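Long-range contacts in tryptophan halogenase superfamily (Brevundimonas sp. BAL3, PDB 6FRL), which is a flavin-dependent halogenase that prefers bromination over chlorination and probably acts on an electron-rich aromatic substrate: residues H102-Y107 with A448-I453; G115-Y119 with W431-F437; E351-L357 with E443-P447. All blocks are in the same frame, centred on the assembly; numbering follows the deposited sequence.

Contact 1. Residues H102-Y107 with A448-I453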
ATOM      1  N   HIS B 102       5.873  12.912  19.027  1.00 24.66           N
ATOM      2  CA  HIS B 102       5.607  12.009  17.883  1.00 24.61           C
ATOM      3  C   HIS B 102       6.237  10.680  18.167  1.00 25.50           C
ATOM      4  O   HIS B 102       7.452  10.545  18.089  1.00 28.24           O
ATOM      5  CB  HIS B 102       6.165  12.582  16.562  1.00 24.31           C
ATOM      6  CG  HIS B 102       6.011  11.667  15.383  1.00 23.75           C
ATOM      7  ND1 HIS B 102       6.724  11.840  14.210  1.00 23.16           N
ATOM      8  CD2 HIS B 102       5.263  10.551  15.211  1.00 21.44           C
ATOM      9  CE1 HIS B 102       6.438  10.855  13.379  1.00 21.84           C
ATOM     10  NE2 HIS B 102       5.536  10.071  13.955  1.00 20.70           N
ATOM     11  N   PRO B 103       5.420   9.685  18.517  1.00 26.86           N
ATOM     12  CA  PRO B 103       5.937   8.373  18.863  1.00 27.07           C
ATOM     13  C   PRO B 103       5.988   7.417  17.676  1.00 26.01           C
ATOM     14  O   PRO B 103       5.461   7.729  16.624  1.00 26.71           O
ATOM     15  CB  PRO B 103       4.883   7.886  19.850  1.00 26.49           C
ATOM     16  CG  PRO B 103       3.598   8.374  19.235  1.00 25.27           C
ATOM     17  CD  PRO B 103       3.957   9.724  18.709  1.00 27.12           C
ATOM     18  N   PHE B 104       6.531   6.232  17.893  1.00 27.21           N
ATOM     19  CA  PHE B 104       6.356   5.093  16.964  1.00 28.75           C
ATOM     20  C   PHE B 104       5.232   4.211  17.491  1.00 30.31           C
ATOM     21  O   PHE B 104       5.484   3.277  18.264  1.00 33.85           O
ATOM     22  CB  PHE B 104       7.657   4.304  16.826  1.00 28.34           C
ATOM     23  CG  PHE B 104       8.856   5.174  16.612  1.00 27.81           C
ATOM     24  CD1 PHE B 104       8.959   5.938  15.467  1.00 28.55           C
ATOM     25  CD2 PHE B 104       9.888   5.244  17.559  1.00 27.83           C
ATOM     26  CE1 PHE B 104      10.068   6.753  15.249  1.00 28.92           C
ATOM     27  CE2 PHE B 104      11.001   6.055  17.337  1.00 27.59           C
ATOM     28  CZ  PHE B 104      11.082   6.807  16.186  1.00 28.35           C
ATOM     29  N   GLY B 105       3.997   4.545  17.116  1.00 29.79           N
ATOM     30  CA  GLY B 105       2.831   3.766  17.506  1.00 30.02           C
ATOM     31  C   GLY B 105       1.520   4.393  17.040  1.00 32.86           C
ATOM     32  O   GLY B 105       1.484   5.557  16.589  1.00 28.55           O
ATOM     33  N   LEU B 106       0.440   3.623  17.173  1.00 34.89           N
ATOM     34  CA  LEU B 106      -0.917   4.140  16.973  1.00 37.52           C
ATOM     35  C   LEU B 106      -1.503   4.725  18.279  1.00 36.26           C
ATOM     36  O   LEU B 106      -0.918   4.549  19.364  1.00 35.34           O
ATOM     37  CB  LEU B 106      -1.850   3.051  16.444  1.00 40.36           C
ATOM     38  CG  LEU B 106      -1.369   2.132  15.321  1.00 38.85           C
ATOM     39  CD1 LEU B 106      -2.494   1.127  14.989  1.00 37.47           C
ATOM     40  CD2 LEU B 106      -0.921   2.975  14.149  1.00 35.00           C
ATOM     41  N   TYR B 107      -2.636   5.432  18.129  1.00 33.10           N
ATOM     42  CA  TYR B 107      -3.408   6.020  19.230  1.00 30.34           C
ATOM     43  C   TYR B 107      -4.685   5.238  19.522  1.00 29.08           C
ATOM     44  O   TYR B 107      -5.504   5.025  18.643  1.00 28.25           O
ATOM     45  CB  TYR B 107      -3.799   7.456  18.897  1.00 29.58           C
ATOM     46  CG  TYR B 107      -2.634   8.391  18.821  1.00 31.36           C
ATOM     47  CD1 TYR B 107      -2.112   8.994  19.966  1.00 32.57           C
ATOM     48  CD2 TYR B 107      -2.021   8.666  17.607  1.00 31.58           C
ATOM     49  CE1 TYR B 107      -1.023   9.869  19.880  1.00 33.40           C
ATOM     50  CE2 TYR B 107      -0.940   9.537  17.528  1.00 30.31           C
ATOM     51  CZ  TYR B 107      -0.440  10.117  18.650  1.00 30.78           C
ATOM     52  OH  TYR B 107       0.615  10.964  18.563  1.00 29.46           O
ATOM     53  N   ALA B 448      -0.745   7.377  11.452  1.00 29.87           N
ATOM     54  CA  ALA B 448      -0.601   7.779  12.872  1.00 30.13           C
ATOM     55  C   ALA B 448       0.457   8.885  13.077  1.00 32.05           C
ATOM     56  O   ALA B 448       0.362   9.697  14.011  1.00 31.89           O
ATOM     57  CB  ALA B 448      -0.315   6.582  13.760  1.00 27.23           C
ATOM     58  N   SER B 449       1.459   8.931  12.203  1.00 29.65           N
ATOM     59  CA  SER B 449       2.454   9.985  12.304  1.00 29.82           C
ATOM     60  C   SER B 449       1.910  11.328  11.850  1.00 28.15           C
ATOM     61  O   SER B 449       2.308  12.365  12.381  1.00 27.14           O
ATOM     62  CB  SER B 449       3.714   9.600  11.521  1.00 30.47           C
ATOM     63  OG  SER B 449       4.408   8.601  12.244  1.00 28.65           O
ATOM     64  N   TRP B 450       1.030  11.304  10.851  1.00 27.99           N
ATOM     65  CA  TRP B 450       0.360  12.523  10.356  1.00 27.96           C
ATOM     66  C   TRP B 450      -0.578  13.082  11.433  1.00 25.99           C
ATOM     67  O   TRP B 450      -0.574  14.286  11.718  1.00 21.86           O
ATOM     68  CB  TRP B 450      -0.385  12.229   9.019  1.00 28.48           C
ATOM     69  CG  TRP B 450       0.585  12.037   7.891  1.00 28.08           C
ATOM     70  CD1 TRP B 450       1.225  10.886   7.559  1.00 29.13           C
ATOM     71  CD2 TRP B 450       1.088  13.043   7.003  1.00 28.61           C
ATOM     72  NE1 TRP B 450       2.077  11.096   6.502  1.00 29.21           N
ATOM     73  CE2 TRP B 450       2.026  12.417   6.151  1.00 29.23           C
ATOM     74  CE3 TRP B 450       0.852  14.421   6.854  1.00 29.94           C
ATOM     75  CZ2 TRP B 450       2.724  13.114   5.158  1.00 31.05           C
ATOM     76  CZ3 TRP B 450       1.533  15.112   5.853  1.00 30.08           C
ATOM     77  CH2 TRP B 450       2.454  14.456   5.020  1.00 29.74           C
ATOM     78  N   LEU B 451      -1.357  12.166  12.029  1.00 25.95           N
ATOM     79  CA  LEU B 451      -2.197  12.438  13.201  1.00 25.41           C
ATOM     80  C   LEU B 451      -1.435  13.123  14.327  1.00 24.21           C
ATOM     81  O   LEU B 451      -1.925  14.095  14.886  1.00 23.49           O
ATOM     82  CB  LEU B 451      -2.834  11.162  13.720  1.00 25.79           C
ATOM     83  CG  LEU B 451      -3.839  11.256  14.874  1.00 27.02           C
ATOM     84  CD1 LEU B 451      -4.918  12.311  14.645  1.00 27.28           C
ATOM     85  CD2 LEU B 451      -4.518   9.904  15.102  1.00 26.37           C
ATOM     86  N   ALA B 452      -0.235  12.633  14.643  1.00 24.20           N
ATOM     87  CA  ALA B 452       0.580  13.223  15.724  1.00 23.69           C
ATOM     88  C   ALA B 452       0.922  14.688  15.442  1.00 24.27           C
ATOM     89  O   ALA B 452       0.963  15.531  16.352  1.00 24.18           O
ATOM     90  CB  ALA B 452       1.857  12.422  15.942  1.00 22.33           C
ATOM     91  N   ILE B 453       1.184  14.988  14.174  1.00 23.86           N
ATOM     92  CA  ILE B 453       1.517  16.352  13.797  1.00 23.66           C
ATOM     93  C   ILE B 453       0.248  17.231  13.770  1.00 25.55           C
ATOM     94  O   ILE B 453       0.248  18.342  14.329  1.00 23.13           O
ATOM     95  CB  ILE B 453       2.302  16.379  12.472  1.00 22.98           C
ATOM     96  CG1 ILE B 453       3.582  15.491  12.582  1.00 22.17           C
ATOM     97  CG2 ILE B 453       2.646  17.818  12.071  1.00 23.61           C
ATOM     98  CD1 ILE B 453       4.459  15.704  13.807  1.00 21.17           C
TER
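The imidazole of His102 lies against the start of helix 447-456, with the carbonyl O of Ser449 over one face, 4.3 Å above the ring plane and displaced toward the rim. Ser449 OG sits in the ring plane at the edge and pairs with His102 NE2 in a short hydrogen bond of 2.5 Å, either group a possible donor. Ala452 CB approaches the same ring obliquely. Tyr107 turns its own edge to the helix: Ala448 O lies in plane 3.8 Å from Tyr107 CE2, and the phenol OH comes to 3.2 Å from Ala452 CB. The side chains of Tyr107 and Leu451 cross obliquely, with Tyr107 CD2 3.7 Å from Leu451 CD2. His102 belongs to an edge strand, 99-103, of the seven-stranded mixed sheet, and the chain leaving it turns past the first turns of the helix. Ala448 and Ala452, one turn apart, are small enough to let it close in, the CA atoms of His102 and Ala452 being 5.6 Å apart. With CG anti to the backbone N (chi1 176°), the ring of His102 is lowered onto Ser449, while ND1 takes a second partner, Glu351 OE1. Replacing it by an alanine would probably leave Ser449 OG and Glu351 OE1 without this shared mate and open a gap beside Ala452. Further along this turn, Ala448 CB meets Gly105 O at 3.5 Å and Leu106 CD2 at 3.7 Å.

Contact 2. Residues G115-Y119 with W431-F437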
ATOM      1  N   GLY B 115     -11.591   4.770  12.861  1.00 39.12           N
ATOM      2  CA  GLY B 115     -10.358   5.150  13.495  1.00 37.40           C
ATOM      3  C   GLY B 115     -10.630   5.767  14.856  1.00 34.45           C
ATOM      4  O   GLY B 115     -11.559   6.583  15.027  1.00 30.83           O
ATOM      5  N   PHE B 116      -9.776   5.412  15.810  1.00 30.82           N
ATOM      6  CA  PHE B 116      -9.904   5.934  17.155  1.00 31.28           C
ATOM      7  C   PHE B 116     -10.101   7.450  17.241  1.00 33.42           C
ATOM      8  O   PHE B 116     -10.928   7.919  18.024  1.00 35.09           O
ATOM      9  CB  PHE B 116      -8.680   5.556  17.981  1.00 29.42           C
ATOM     10  CG  PHE B 116      -8.704   6.140  19.363  1.00 26.20           C
ATOM     11  CD1 PHE B 116      -9.569   5.643  20.311  1.00 25.02           C
ATOM     12  CD2 PHE B 116      -7.854   7.177  19.701  1.00 24.78           C
ATOM     13  CE1 PHE B 116      -9.600   6.192  21.570  1.00 26.58           C
ATOM     14  CE2 PHE B 116      -7.870   7.716  20.961  1.00 25.55           C
ATOM     15  CZ  PHE B 116      -8.759   7.238  21.895  1.00 26.62           C
ATOM     16  N   HIS B 117      -9.312   8.212  16.476  1.00 33.47           N
ATOM     17  CA  HIS B 117      -9.332   9.667  16.573  1.00 32.49           C
ATOM     18  C   HIS B 117     -10.737  10.310  16.418  1.00 32.75           C
ATOM     19  O   HIS B 117     -10.989  11.362  17.020  1.00 32.29           O
ATOM     20  CB  HIS B 117      -8.318  10.300  15.631  1.00 33.75           C
ATOM     21  CG  HIS B 117      -8.612  10.113  14.174  1.00 33.56           C
ATOM     22  ND1 HIS B 117      -8.226   8.991  13.472  1.00 31.69           N
ATOM     23  CD2 HIS B 117      -9.194  10.941  13.271  1.00 35.15           C
ATOM     24  CE1 HIS B 117      -8.562   9.131  12.201  1.00 32.23           C
ATOM     25  NE2 HIS B 117      -9.175  10.296  12.057  1.00 34.86           N
ATOM     26  N   HIS B 118     -11.638   9.659  15.672  1.00 31.48           N
ATOM     27  CA  HIS B 118     -13.040  10.125  15.517  1.00 32.36           C
ATOM     28  C   HIS B 118     -13.823  10.064  16.833  1.00 30.21           C
ATOM     29  O   HIS B 118     -14.456  11.028  17.213  1.00 26.59           O
ATOM     30  CB  HIS B 118     -13.789   9.328  14.434  1.00 33.74           C
ATOM     31  CG  HIS B 118     -13.196   9.480  13.066  1.00 34.00           C
ATOM     32  ND1 HIS B 118     -13.100  10.704  12.436  1.00 36.40           N
ATOM     33  CD2 HIS B 118     -12.642   8.580  12.225  1.00 33.53           C
ATOM     34  CE1 HIS B 118     -12.544  10.545  11.252  1.00 37.40           C
ATOM     35  NE2 HIS B 118     -12.239   9.268  11.108  1.00 37.26           N
ATOM     36  N   TYR B 119     -13.728   8.948  17.542  1.00 27.77           N
ATOM     37  CA  TYR B 119     -14.337   8.830  18.852  1.00 30.15           C
ATOM     38  C   TYR B 119     -13.724   9.873  19.828  1.00 32.02           C
ATOM     39  O   TYR B 119     -14.455  10.562  20.559  1.00 30.18           O
ATOM     40  CB  TYR B 119     -14.172   7.414  19.391  1.00 32.98           C
ATOM     41  CG  TYR B 119     -14.857   6.344  18.572  1.00 35.60           C
ATOM     42  CD1 TYR B 119     -16.200   6.023  18.766  1.00 38.70           C
ATOM     43  CD2 TYR B 119     -14.147   5.627  17.603  1.00 40.60           C
ATOM     44  CE1 TYR B 119     -16.823   5.027  18.001  1.00 43.46           C
ATOM     45  CE2 TYR B 119     -14.746   4.622  16.830  1.00 42.67           C
ATOM     46  CZ  TYR B 119     -16.077   4.320  17.032  1.00 45.35           C
ATOM     47  OH  TYR B 119     -16.646   3.334  16.251  1.00 50.28           O
ATOM     48  N   TRP B 431      -8.050  16.254   5.536  1.00 26.40           N
ATOM     49  CA  TRP B 431      -7.978  16.098   6.987  1.00 26.32           C
ATOM     50  C   TRP B 431      -8.979  17.050   7.658  1.00 31.10           C
ATOM     51  O   TRP B 431      -9.805  16.606   8.471  1.00 31.44           O
ATOM     52  CB  TRP B 431      -6.564  16.344   7.513  1.00 26.79           C
ATOM     53  CG  TRP B 431      -6.525  16.469   9.017  1.00 25.30           C
ATOM     54  CD1 TRP B 431      -6.370  17.609   9.741  1.00 23.94           C
ATOM     55  CD2 TRP B 431      -6.736  15.413   9.957  1.00 23.22           C
ATOM     56  NE1 TRP B 431      -6.435  17.323  11.074  1.00 24.80           N
ATOM     57  CE2 TRP B 431      -6.676  15.984  11.237  1.00 24.17           C
ATOM     58  CE3 TRP B 431      -7.001  14.049   9.835  1.00 23.23           C
ATOM     59  CZ2 TRP B 431      -6.840  15.227  12.415  1.00 24.12           C
ATOM     60  CZ3 TRP B 431      -7.157  13.283  10.997  1.00 23.96           C
ATOM     61  CH2 TRP B 431      -7.085  13.881  12.271  1.00 24.54           C
ATOM     62  N   THR B 432      -8.948  18.335   7.283  1.00 34.14           N
ATOM     63  CA  THR B 432      -9.872  19.331   7.892  1.00 34.92           C
ATOM     64  C   THR B 432     -11.342  19.111   7.490  1.00 31.86           C
ATOM     65  O   THR B 432     -12.240  19.366   8.274  1.00 35.07           O
ATOM     66  CB  THR B 432      -9.468  20.807   7.648  1.00 32.38           C
ATOM     67  OG1 THR B 432      -9.880  21.187   6.355  1.00 33.41           O
ATOM     68  CG2 THR B 432      -7.943  21.024   7.781  1.00 32.53           C
ATOM     69  N   ALA B 433     -11.576  18.605   6.293  1.00 30.38           N
ATOM     70  CA  ALA B 433     -12.932  18.325   5.813  1.00 30.50           C
ATOM     71  C   ALA B 433     -13.543  17.100   6.442  1.00 32.39           C
ATOM     72  O   ALA B 433     -14.745  17.065   6.639  1.00 39.20           O
ATOM     73  CB  ALA B 433     -12.951  18.159   4.312  1.00 27.10           C
ATOM     74  N   ARG B 434     -12.745  16.073   6.711  1.00 32.24           N
ATOM     75  CA  ARG B 434     -13.340  14.788   7.054  1.00 33.41           C
ATOM     76  C   ARG B 434     -12.596  13.912   8.073  1.00 32.83           C
ATOM     77  O   ARG B 434     -13.148  12.887   8.519  1.00 34.52           O
ATOM     78  CB  ARG B 434     -13.578  14.041   5.730  1.00 35.27           C
ATOM     79  CG  ARG B 434     -14.364  12.733   5.773  1.00 34.20           C
ATOM     80  CD  ARG B 434     -15.661  12.769   6.555  1.00 33.00           C
ATOM     81  NE  ARG B 434     -16.246  11.424   6.627  1.00 34.84           N
ATOM     82  CZ  ARG B 434     -15.780  10.418   7.395  1.00 36.24           C
ATOM     83  NH1 ARG B 434     -14.701  10.555   8.187  1.00 35.55           N
ATOM     84  NH2 ARG B 434     -16.387   9.242   7.380  1.00 34.91           N
ATOM     85  N   GLY B 435     -11.391  14.310   8.485  1.00 31.14           N
ATOM     86  CA  GLY B 435     -10.551  13.480   9.376  1.00 31.06           C
ATOM     87  C   GLY B 435     -10.020  12.184   8.779  1.00 28.57           C
ATOM     88  O   GLY B 435      -9.866  11.201   9.495  1.00 26.95           O
ATOM     89  N   GLN B 436      -9.737  12.197   7.478  1.00 29.58           N
ATOM     90  CA  GLN B 436      -9.187  11.062   6.754  1.00 32.14           C
ATOM     91  C   GLN B 436      -7.877  11.420   6.049  1.00 32.17           C
ATOM     92  O   GLN B 436      -7.548  12.607   5.842  1.00 29.07           O
ATOM     93  CB  GLN B 436     -10.212  10.530   5.736  1.00 33.75           C
ATOM     94  CG  GLN B 436     -11.329   9.701   6.360  1.00 35.07           C
ATOM     95  CD  GLN B 436     -10.893   8.274   6.618  1.00 36.13           C
ATOM     96  OE1 GLN B 436      -9.709   8.015   6.832  1.00 37.11           O
ATOM     97  NE2 GLN B 436     -11.841   7.317   6.521  1.00 35.44           N
ATOM     98  N   PHE B 437      -7.162  10.363   5.647  1.00 30.94           N
ATOM     99  CA  PHE B 437      -5.773  10.464   5.221  1.00 31.05           C
ATOM    100  C   PHE B 437      -5.669  10.171   3.747  1.00 32.66           C
ATOM    101  O   PHE B 437      -6.139   9.136   3.296  1.00 31.74           O
ATOM    102  CB  PHE B 437      -4.936   9.487   6.029  1.00 29.24           C
ATOM    103  CG  PHE B 437      -5.021   9.746   7.505  1.00 30.63           C
ATOM    104  CD1 PHE B 437      -4.289  10.777   8.081  1.00 27.71           C
ATOM    105  CD2 PHE B 437      -5.891   9.006   8.312  1.00 29.30           C
ATOM    106  CE1 PHE B 437      -4.405  11.045   9.429  1.00 28.53           C
ATOM    107  CE2 PHE B 437      -5.992   9.279   9.666  1.00 30.02           C
ATOM    108  CZ  PHE B 437      -5.254  10.292  10.229  1.00 28.30           C
TER
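His117, Trp431 and Phe437 form an aromatic cluster where the first turn of helix 116-125 meets the chain running out of helix 422-434. The central polar link is one hydrogen bond, from His117 NE2 to Gly435 O, 2.8 Å long and nearly straight, with an N-H...O angle of 166°. The carbonyl oxygen lies close to the imidazole plane, whereas the donor is somewhat tilted from the plane of the carbonyl. His117 reaches it with CG between its backbone N and carbonyl carbon (chi1 66°), an uncommon setting in a helix. The bond helps to set the rotation of the ring and satisfies a buried N-H. Gly435 is the first residue to leave the helical conformation, with positive phi, and a side chain here would run into His118 CE1; its own N is bonded to Trp431 O, a backbone tie that closes the turn.

The aromatic contacts are oblique rather than stacked. Trp431 CH2 comes to 3.8 Å from His117 CD2, and Phe437 CE2 to 3.6 Å from His117 CE1, this second pair of planes standing at 70°. The side chains of Trp431 and Phe437 each run opposite in direction to that of His117, and Leu451 of helix 447-456 also packs on His117 and Trp431.

The remaining contacts involve His118. Its ring and the Arg434 guanidinium are almost perpendicular, with His118 CE1 at the guanidinium edge 3.7 Å from NH1; this positive neighbour may disfavour a protonated His118, though a long, weak ion pair of Arg434 with Asp465 would partly offset it. Arg434 has its main polar partner elsewhere, its NE bonding Phe369 O of the second subunit. At the glycine itself, His118 CE1 lies 3.3 Å from Gly435 O.

Contact 3. Residues E351-L357 with E443-P447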
ATOM      1  N   GLU B 351      12.839  14.921  11.195  1.00 25.79           N
ATOM      2  CA  GLU B 351      12.172  13.681  11.496  1.00 27.51           C
ATOM      3  C   GLU B 351      13.109  12.465  11.302  1.00 29.60           C
ATOM      4  O   GLU B 351      12.654  11.362  10.964  1.00 34.50           O
ATOM      5  CB  GLU B 351      10.842  13.608  10.717  1.00 24.61           C
ATOM      6  CG  GLU B 351       9.744  14.508  11.302  1.00 22.77           C
ATOM      7  CD  GLU B 351       8.928  13.882  12.431  1.00 23.34           C
ATOM      8  OE1 GLU B 351       9.185  12.747  12.849  1.00 24.58           O
ATOM      9  OE2 GLU B 351       7.979  14.544  12.915  1.00 25.02           O
ATOM     10  N   SER B 352      14.409  12.671  11.540  1.00 30.59           N
ATOM     11  CA  SER B 352      15.373  11.565  11.674  1.00 31.39           C
ATOM     12  C   SER B 352      15.375  10.619  10.458  1.00 29.95           C
ATOM     13  O   SER B 352      15.216   9.415  10.618  1.00 26.82           O
ATOM     14  CB  SER B 352      15.031  10.733  12.939  1.00 34.79           C
ATOM     15  OG  SER B 352      14.932  11.531  14.121  1.00 38.57           O
ATOM     16  N   THR B 353      15.525  11.155   9.247  1.00 28.95           N
ATOM     17  CA  THR B 353      15.281  10.349   8.044  1.00 30.90           C
ATOM     18  C   THR B 353      16.493  10.002   7.200  1.00 31.10           C
ATOM     19  O   THR B 353      16.360   9.267   6.246  1.00 31.57           O
ATOM     20  CB  THR B 353      14.240  11.012   7.108  1.00 31.90           C
ATOM     21  OG1 THR B 353      14.660  12.344   6.806  1.00 31.64           O
ATOM     22  CG2 THR B 353      12.826  11.012   7.742  1.00 31.05           C
ATOM     23  N   SER B 354      17.668  10.512   7.554  1.00 33.26           N
ATOM     24  CA  SER B 354      18.896  10.327   6.757  1.00 30.05           C
ATOM     25  C   SER B 354      19.291   8.857   6.607  1.00 26.37           C
ATOM     26  O   SER B 354      19.474   8.343   5.486  1.00 24.81           O
ATOM     27  CB  SER B 354      20.062  11.092   7.411  1.00 29.80           C
ATOM     28  OG  SER B 354      19.953  12.459   7.098  1.00 33.71           O
ATOM     29  N   ILE B 355      19.466   8.201   7.748  1.00 23.92           N
ATOM     30  CA  ILE B 355      19.814   6.821   7.756  1.00 24.24           C
ATOM     31  C   ILE B 355      18.673   6.019   7.105  1.00 25.62           C
ATOM     32  O   ILE B 355      18.929   5.135   6.281  1.00 27.03           O
ATOM     33  CB  ILE B 355      20.237   6.384   9.161  1.00 23.47           C
ATOM     34  CG1 ILE B 355      21.646   6.958   9.411  1.00 23.99           C
ATOM     35  CG2 ILE B 355      20.192   4.867   9.332  1.00 24.05           C
ATOM     36  CD1 ILE B 355      22.237   6.711  10.798  1.00 23.64           C
ATOM     37  N   ALA B 356      17.427   6.371   7.419  1.00 24.97           N
ATOM     38  CA  ALA B 356      16.271   5.707   6.841  1.00 24.58           C
ATOM     39  C   ALA B 356      16.263   5.693   5.302  1.00 23.91           C
ATOM     40  O   ALA B 356      15.844   4.719   4.687  1.00 21.17           O
ATOM     41  CB  ALA B 356      15.008   6.358   7.374  1.00 25.90           C
ATOM     42  N   LEU B 357      16.707   6.787   4.696  1.00 23.52           N
ATOM     43  CA  LEU B 357      16.774   6.912   3.231  1.00 23.35           C
ATOM     44  C   LEU B 357      17.880   6.058   2.593  1.00 24.89           C
ATOM     45  O   LEU B 357      17.744   5.593   1.431  1.00 27.93           O
ATOM     46  CB  LEU B 357      16.871   8.375   2.821  1.00 22.87           C
ATOM     47  CG  LEU B 357      15.582   9.222   3.080  1.00 23.00           C
ATOM     48  CD1 LEU B 357      15.910  10.686   3.232  1.00 21.68           C
ATOM     49  CD2 LEU B 357      14.502   9.044   2.001  1.00 22.59           C
ATOM     50  N   GLU B 443       5.147   6.280   1.048  1.00 36.72           N
ATOM     51  CA  GLU B 443       5.159   7.060   2.285  1.00 36.49           C
ATOM     52  C   GLU B 443       6.068   6.364   3.310  1.00 31.43           C
ATOM     53  O   GLU B 443       5.878   5.200   3.622  1.00 30.58           O
ATOM     54  CB  GLU B 443       3.752   7.124   2.909  1.00 41.52           C
ATOM     55  CG  GLU B 443       2.634   7.743   2.080  1.00 46.88           C
ATOM     56  CD  GLU B 443       2.482   9.255   2.225  1.00 47.91           C
ATOM     57  OE1 GLU B 443       1.512   9.755   1.649  1.00 49.49           O
ATOM     58  OE2 GLU B 443       3.291   9.947   2.885  1.00 50.73           O
ATOM     59  N   MET B 444       7.036   7.093   3.852  1.00 29.45           N
ATOM     60  CA  MET B 444       7.840   6.607   4.947  1.00 27.52           C
ATOM     61  C   MET B 444       7.015   6.679   6.248  1.00 29.89           C
ATOM     62  O   MET B 444       7.189   5.813   7.145  1.00 28.46           O
ATOM     63  CB  MET B 444       9.067   7.457   5.080  1.00 26.91           C
ATOM     64  CG  MET B 444      10.037   6.982   6.158  1.00 30.32           C
ATOM     65  SD  MET B 444      11.679   7.676   5.861  1.00 31.66           S
ATOM     66  CE  MET B 444      12.200   6.673   4.458  1.00 30.61           C
ATOM     67  N   PHE B 445       6.130   7.695   6.313  1.00 28.68           N
ATOM     68  CA  PHE B 445       5.332   8.014   7.474  1.00 29.12           C
ATOM     69  C   PHE B 445       3.883   7.653   7.267  1.00 30.87           C
ATOM     70  O   PHE B 445       3.249   8.124   6.340  1.00 32.19           O
ATOM     71  CB  PHE B 445       5.480   9.505   7.787  1.00 28.87           C
ATOM     72  CG  PHE B 445       6.872   9.858   8.183  1.00 28.09           C
ATOM     73  CD1 PHE B 445       7.330   9.528   9.451  1.00 26.03           C
ATOM     74  CD2 PHE B 445       7.755  10.375   7.257  1.00 25.42           C
ATOM     75  CE1 PHE B 445       8.642   9.771   9.815  1.00 25.89           C
ATOM     76  CE2 PHE B 445       9.054  10.648   7.627  1.00 25.85           C
ATOM     77  CZ  PHE B 445       9.501  10.338   8.916  1.00 26.22           C
ATOM     78  N   HIS B 446       3.366   6.828   8.161  1.00 32.10           N
ATOM     79  CA  HIS B 446       2.034   6.247   8.018  1.00 34.44           C
ATOM     80  C   HIS B 446       0.996   7.149   8.701  1.00 31.49           C
ATOM     81  O   HIS B 446       1.358   8.118   9.346  1.00 32.98           O
ATOM     82  CB  HIS B 446       2.061   4.802   8.564  1.00 40.69           C
ATOM     83  CG  HIS B 446       3.065   3.915   7.863  1.00 46.86           C
ATOM     84  ND1 HIS B 446       4.218   3.469   8.476  1.00 48.78           N
ATOM     85  CD2 HIS B 446       3.114   3.445   6.588  1.00 50.03           C
ATOM     86  CE1 HIS B 446       4.921   2.748   7.622  1.00 51.34           C
ATOM     87  NE2 HIS B 446       4.280   2.729   6.467  1.00 53.69           N
ATOM     88  N   PRO B 447      -0.304   6.879   8.526  1.00 30.98           N
ATOM     89  CA  PRO B 447      -1.330   7.785   9.072  1.00 31.03           C
ATOM     90  C   PRO B 447      -1.183   8.261  10.549  1.00 30.11           C
ATOM     91  O   PRO B 447      -1.452   9.443  10.847  1.00 26.68           O
ATOM     92  CB  PRO B 447      -2.604   6.950   8.884  1.00 30.47           C
ATOM     93  CG  PRO B 447      -2.364   6.310   7.554  1.00 28.12           C
ATOM     94  CD  PRO B 447      -0.928   5.869   7.645  1.00 28.80           C
TER
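Phe445 drives its ring edge-first into the bend formed by Glu351 and Thr353, and this is the close-packed end of the contact. Thr353 CG2 lies in the ring plane, 3.6 Å from Phe445 CZ, the two side chains crossing at about a right angle. The same ring atom is 3.9 Å from Glu351 O and 4.0 Å from Glu351 CB. Phe445 places CG anti to its carbonyl carbon (chi1 -65°), which aims the ring across the gap between two backbones whose CA atoms, in Glu351 and Phe445, stand 9.8 Å apart. Met444 CG lies over one face of the ring, offset toward the rim, while Phe396 of helix 376-402 stacks on Phe445.

The other end is looser and lies nearer solvent, with Met444 and Leu357 both partly exposed. Met444 extends from the loop, then bends at its thioether (chi3 -74°). Its SD is 3.9 Å from Ala356 CB and 4.0 Å from Thr353 CG2, and beyond it Met444 CE meets Leu357 CD2 at 4.1 Å. Thr353 CG2 thus bridges the two ends, touching ring and sulfur alike.

In relatives of this family the Glu-Ser-Thr segment lies beside the active site, and the hydrogen bond of Ser352 OG to Lys85 NZ is consistent with such a place here. No hydrogen bond crosses between 351-357 and 443-447. Glu351 meets Phe445 through its CB and main-chain O, while its carboxylate turns elsewhere, OE2 bonding His400 NE2. With no polar bond between them, the two segments meet largely by apolar contact, which probably leaves the carboxylate of Glu351 to be oriented by its hydrogen bonds elsewhere.

Overall arrangement
From the N terminus, the chain passes through 102-107 and 115-119 in quick succession, reaches 351-357 much later, and then supplies the three partners 431-437, 443-447 and 448-453 in close sequence. Contact 1 closes the longest loop and encloses both others. Contact 2 also spans most of that loop, whereas contact 3 closes a shorter, largely helical one; these two cross, since 351-357 falls before 431-437 and 443-447 after it. The end of helix 422-434 is held to helix 116-125, while helix 447-456 and the loop before it are held to the edge of the seven-stranded sheet and to the start of helix 354-367. Leu451 joins contacts 1 and 2, whose centres lie about 13 Å apart.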